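Local coordinates for TnpArep for protein (Escherichia coli, PDB 4ER8), which binds REP hairpins and cleaves and recombines the mosaic elements in which these palindromes cluster, acting as a single-strand DNA transposase, at residues T17-R23 / A159-S165. Residues are numbered along the deposited sequence.
With NI (nickel (II) ion), chain C; nucleotides of chain B.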
# COMPACT_ATOMS: atom_id res chain seq x y z
N THR A 17 1.19 0.02 -5.37
CA THR A 17 0.10 -0.94 -5.40
C THR A 17 0.83 -2.25 -5.59
O THR A 17 1.62 -2.42 -6.56
CB THR A 17 -0.87 -0.71 -6.60
OG1 THR A 17 -1.65 0.49 -6.39
CG2 THR A 17 -1.87 -1.86 -6.71
N VAL A 18 0.63 -3.16 -4.64
CA VAL A 18 1.23 -4.48 -4.74
C VAL A 18 0.08 -5.51 -4.67
O VAL A 18 -0.78 -5.49 -3.76
CB VAL A 18 2.20 -4.69 -3.63
CG1 VAL A 18 2.64 -6.09 -3.59
CG2 VAL A 18 3.41 -3.73 -3.75
N ASN A 19 0.04 -6.37 -5.68
CA ASN A 19 -1.02 -7.33 -5.80
C ASN A 19 -0.52 -8.72 -5.58
O ASN A 19 0.59 -9.08 -5.98
CB ASN A 19 -1.65 -7.29 -7.19
CG ASN A 19 -2.40 -6.01 -7.46
OD1 ASN A 19 -2.07 -5.29 -8.40
ND2 ASN A 19 -3.44 -5.72 -6.68
N LEU A 20 -1.37 -9.50 -4.93
CA LEU A 20 -1.20 -10.93 -4.86
C LEU A 20 -1.63 -11.43 -6.24
O LEU A 20 -2.60 -10.87 -6.84
CB LEU A 20 -2.11 -11.48 -3.78
CG LEU A 20 -1.42 -12.30 -2.72
CD1 LEU A 20 -0.06 -11.73 -2.37
CD2 LEU A 20 -2.30 -12.35 -1.52
N ARG A 21 -0.90 -12.43 -6.72
CA ARG A 21 -1.16 -13.10 -8.00
C ARG A 21 -2.59 -13.67 -8.13
O ARG A 21 -3.22 -13.53 -9.17
CB ARG A 21 -0.12 -14.21 -8.22
CG ARG A 21 -0.11 -14.81 -9.61
CD ARG A 21 1.29 -15.13 -10.07
NE ARG A 21 1.52 -14.44 -11.34
CZ ARG A 21 2.72 -14.17 -11.83
NH1 ARG A 21 3.81 -14.55 -11.18
NH2 ARG A 21 2.83 -13.50 -12.95
N ASN A 22 -3.10 -14.25 -7.04
CA ASN A 22 -4.40 -14.96 -6.98
C ASN A 22 -5.60 -14.10 -6.47
O ASN A 22 -5.65 -13.69 -5.30
CB ASN A 22 -4.18 -16.27 -6.16
CG ASN A 22 -5.47 -17.02 -5.81
OD1 ASN A 22 -6.53 -16.88 -6.44
ND2 ASN A 22 -5.37 -17.84 -4.77
N ARG A 23 -6.55 -13.85 -7.37
CA ARG A 23 -7.71 -13.00 -7.12
C ARG A 23 -8.53 -13.44 -5.92
O ARG A 23 -9.06 -12.58 -5.24
CB ARG A 23 -8.67 -12.97 -8.32
CG ARG A 23 -8.04 -12.83 -9.66
CD ARG A 23 -9.07 -12.50 -10.74
NE ARG A 23 -9.63 -11.16 -10.57
CZ ARG A 23 -9.95 -10.31 -11.56
NH1 ARG A 23 -9.75 -10.63 -12.84
NH2 ARG A 23 -10.47 -9.11 -11.25
N ALA A 159 -4.13 3.30 -11.21
CA ALA A 159 -3.55 3.25 -9.87
C ALA A 159 -2.93 1.87 -9.57
O ALA A 159 -2.75 1.49 -8.41
CB ALA A 159 -4.65 3.52 -8.87
N GLY A 160 -2.64 1.11 -10.61
CA GLY A 160 -2.05 -0.19 -10.46
C GLY A 160 -2.99 -1.33 -10.12
O GLY A 160 -2.54 -2.48 -10.02
N GLU A 161 -4.29 -1.06 -9.93
CA GLU A 161 -5.25 -2.17 -9.68
C GLU A 161 -5.21 -3.28 -10.75
O GLU A 161 -4.95 -3.03 -11.95
CB GLU A 161 -6.68 -1.68 -9.50
CG GLU A 161 -6.91 -0.54 -8.48
CD GLU A 161 -7.03 -1.00 -7.04
OE1 GLU A 161 -6.70 -2.16 -6.71
OE2 GLU A 161 -7.47 -0.18 -6.21
N ARG A 162 -5.46 -4.51 -10.30
CA ARG A 162 -5.63 -5.65 -11.20
C ARG A 162 -6.79 -5.39 -12.17
O ARG A 162 -7.77 -4.72 -11.81
CB ARG A 162 -5.79 -6.95 -10.42
CG ARG A 162 -7.15 -7.25 -9.95
CD ARG A 162 -7.12 -8.14 -8.68
NE ARG A 162 -6.27 -9.30 -8.87
CZ ARG A 162 -5.59 -9.91 -7.91
NH1 ARG A 162 -5.63 -9.48 -6.66
NH2 ARG A 162 -4.84 -10.96 -8.22
N ILE A 163 -6.62 -5.87 -13.40
CA ILE A 163 -7.64 -5.81 -14.44
C ILE A 163 -8.94 -6.45 -13.93
O ILE A 163 -8.90 -7.56 -13.39
CB ILE A 163 -7.16 -6.51 -15.76
CG1 ILE A 163 -6.33 -7.77 -15.47
CG2 ILE A 163 -6.23 -5.59 -16.57
CD1 ILE A 163 -7.02 -8.95 -14.57
N ILE A 164 -10.06 -5.73 -14.06
CA ILE A 164 -11.37 -6.30 -13.66
C ILE A 164 -11.94 -7.09 -14.83
O ILE A 164 -12.41 -6.52 -15.83
CB ILE A 164 -12.43 -5.25 -13.07
CG1 ILE A 164 -12.60 -3.99 -13.96
CG2 ILE A 164 -12.08 -4.85 -11.62
CD1 ILE A 164 -13.99 -3.30 -13.84
N SER A 165 -11.87 -8.40 -14.71
CA SER A 165 -12.48 -9.29 -15.69
C SER A 165 -13.50 -10.25 -15.03
O SER A 165 -14.55 -9.83 -14.51
CB SER A 165 -11.39 -10.03 -16.48
OG SER A 165 -11.70 -11.41 -16.60
NI NI C . -7.29 -1.53 -4.61
P DG B 5 1.70 -11.50 -15.55
OP1 DG B 5 0.77 -12.18 -16.49
OP2 DG B 5 1.88 -12.04 -14.20
O5' DG B 5 3.18 -11.34 -16.11
C5' DG B 5 4.19 -10.92 -15.23
C4' DG B 5 5.34 -11.88 -15.37
O4' DG B 5 5.00 -13.10 -14.66
C3' DG B 5 5.70 -12.36 -16.79
O3' DG B 5 7.09 -12.21 -16.93
C2' DG B 5 5.37 -13.85 -16.78
C1' DG B 5 5.64 -14.19 -15.33
N9 DG B 5 5.06 -15.36 -14.69
C8 DG B 5 5.74 -16.19 -13.81
N7 DG B 5 4.96 -17.10 -13.29
C5 DG B 5 3.69 -16.82 -13.85
C6 DG B 5 2.43 -17.48 -13.69
O6 DG B 5 2.19 -18.49 -12.99
N1 DG B 5 1.39 -16.90 -14.42
C2 DG B 5 1.53 -15.79 -15.22
N2 DG B 5 0.41 -15.37 -15.84
N3 DG B 5 2.70 -15.17 -15.41
C4 DG B 5 3.74 -15.75 -14.70
P DG B 4 2.98 -5.39 -18.72
OP1 DG B 4 4.34 -5.79 -19.15
OP2 DG B 4 1.89 -5.08 -19.68
O5' DG B 4 2.49 -6.60 -17.81
C5' DG B 4 3.23 -7.05 -16.70
C4' DG B 4 2.29 -7.83 -15.80
O4' DG B 4 1.25 -6.90 -15.40
C3' DG B 4 1.55 -9.01 -16.44
O3' DG B 4 1.29 -9.94 -15.43
C2' DG B 4 0.23 -8.39 -16.89
C1' DG B 4 -0.04 -7.48 -15.70
N9 DG B 4 -0.98 -6.36 -15.93
C8 DG B 4 -1.40 -5.83 -17.12
N7 DG B 4 -2.22 -4.83 -17.02
C5 DG B 4 -2.36 -4.67 -15.65
C6 DG B 4 -3.13 -3.72 -14.89
O6 DG B 4 -3.86 -2.81 -15.35
N1 DG B 4 -3.01 -3.87 -13.50
C2 DG B 4 -2.21 -4.80 -12.92
N2 DG B 4 -2.23 -4.83 -11.59
N3 DG B 4 -1.48 -5.70 -13.61
C4 DG B 4 -1.60 -5.59 -14.97
P DA B 3 3.80 0.22 -18.93
OP1 DA B 3 4.97 -0.66 -18.79
OP2 DA B 3 3.52 0.61 -20.32
O5' DA B 3 2.42 -0.25 -18.28
C5' DA B 3 2.32 -0.63 -16.93
C4' DA B 3 2.89 -2.04 -16.76
O4' DA B 3 2.86 -2.43 -15.37
C3' DA B 3 2.23 -3.17 -17.51
O3' DA B 3 3.20 -4.11 -17.73
C2' DA B 3 1.22 -3.67 -16.49
C1' DA B 3 2.05 -3.56 -15.20
N9 DA B 3 1.38 -3.28 -13.92
C8 DA B 3 0.27 -2.51 -13.68
N7 DA B 3 -0.05 -2.45 -12.41
C5 DA B 3 0.90 -3.24 -11.78
C6 DA B 3 1.11 -3.59 -10.42
N6 DA B 3 0.35 -3.18 -9.37
N1 DA B 3 2.18 -4.37 -10.18
C2 DA B 3 2.93 -4.77 -11.19
N3 DA B 3 2.81 -4.53 -12.48
C4 DA B 3 1.78 -3.74 -12.70
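Arg162 and Arg23, the two residues most covered by this contact, join the C-terminal tail 159-165 to the end of strand 13-19 and the loop after it. The Arg162 CA-CB bond points toward 17-23, and its guanidinium reaches the backbone there: NH2 lies 2.6 Å from Leu20 O, a hydrogen bond weakened by its 125° N-H...O angle, and 3.2 Å from Arg21 O. A salt bridge to Glu58 holds the same guanidinium from outside. Arg23 runs alongside despite the like charge (NE to Arg162 NE, 4.2 Å); Arg162 CG lies over one face of the Arg23 guanidinium, and Arg23 NH2 comes 3.1 Å from Ile163 O. Within the strand, Thr17 OG1 donates to Ala159 O at 2.5 Å, where the CA atoms of Thr17 and Gly160 are 5.5 Å apart. At Gly160 (phi 82°) a CB would press on the carbonyl O of Ala159 and would also lie 2.8 Å from Thr17 CB. Backbone carbonyls from this junction read DNA bases: Gly160 O accepts from DG4 N2 (2.8 Å) and DA3 N6 (3.0 Å) of chain B, and Glu161 O from DG4 N1 (2.6 Å). The Glu161 carboxylate turns the other way, binding nickel through OE1 (2.3 Å) and OE2 (2.1 Å). With His59, His61, Asn119 and His123 it completes the metal site of this HUH transposase, so the tail links base recognition to the metal centre.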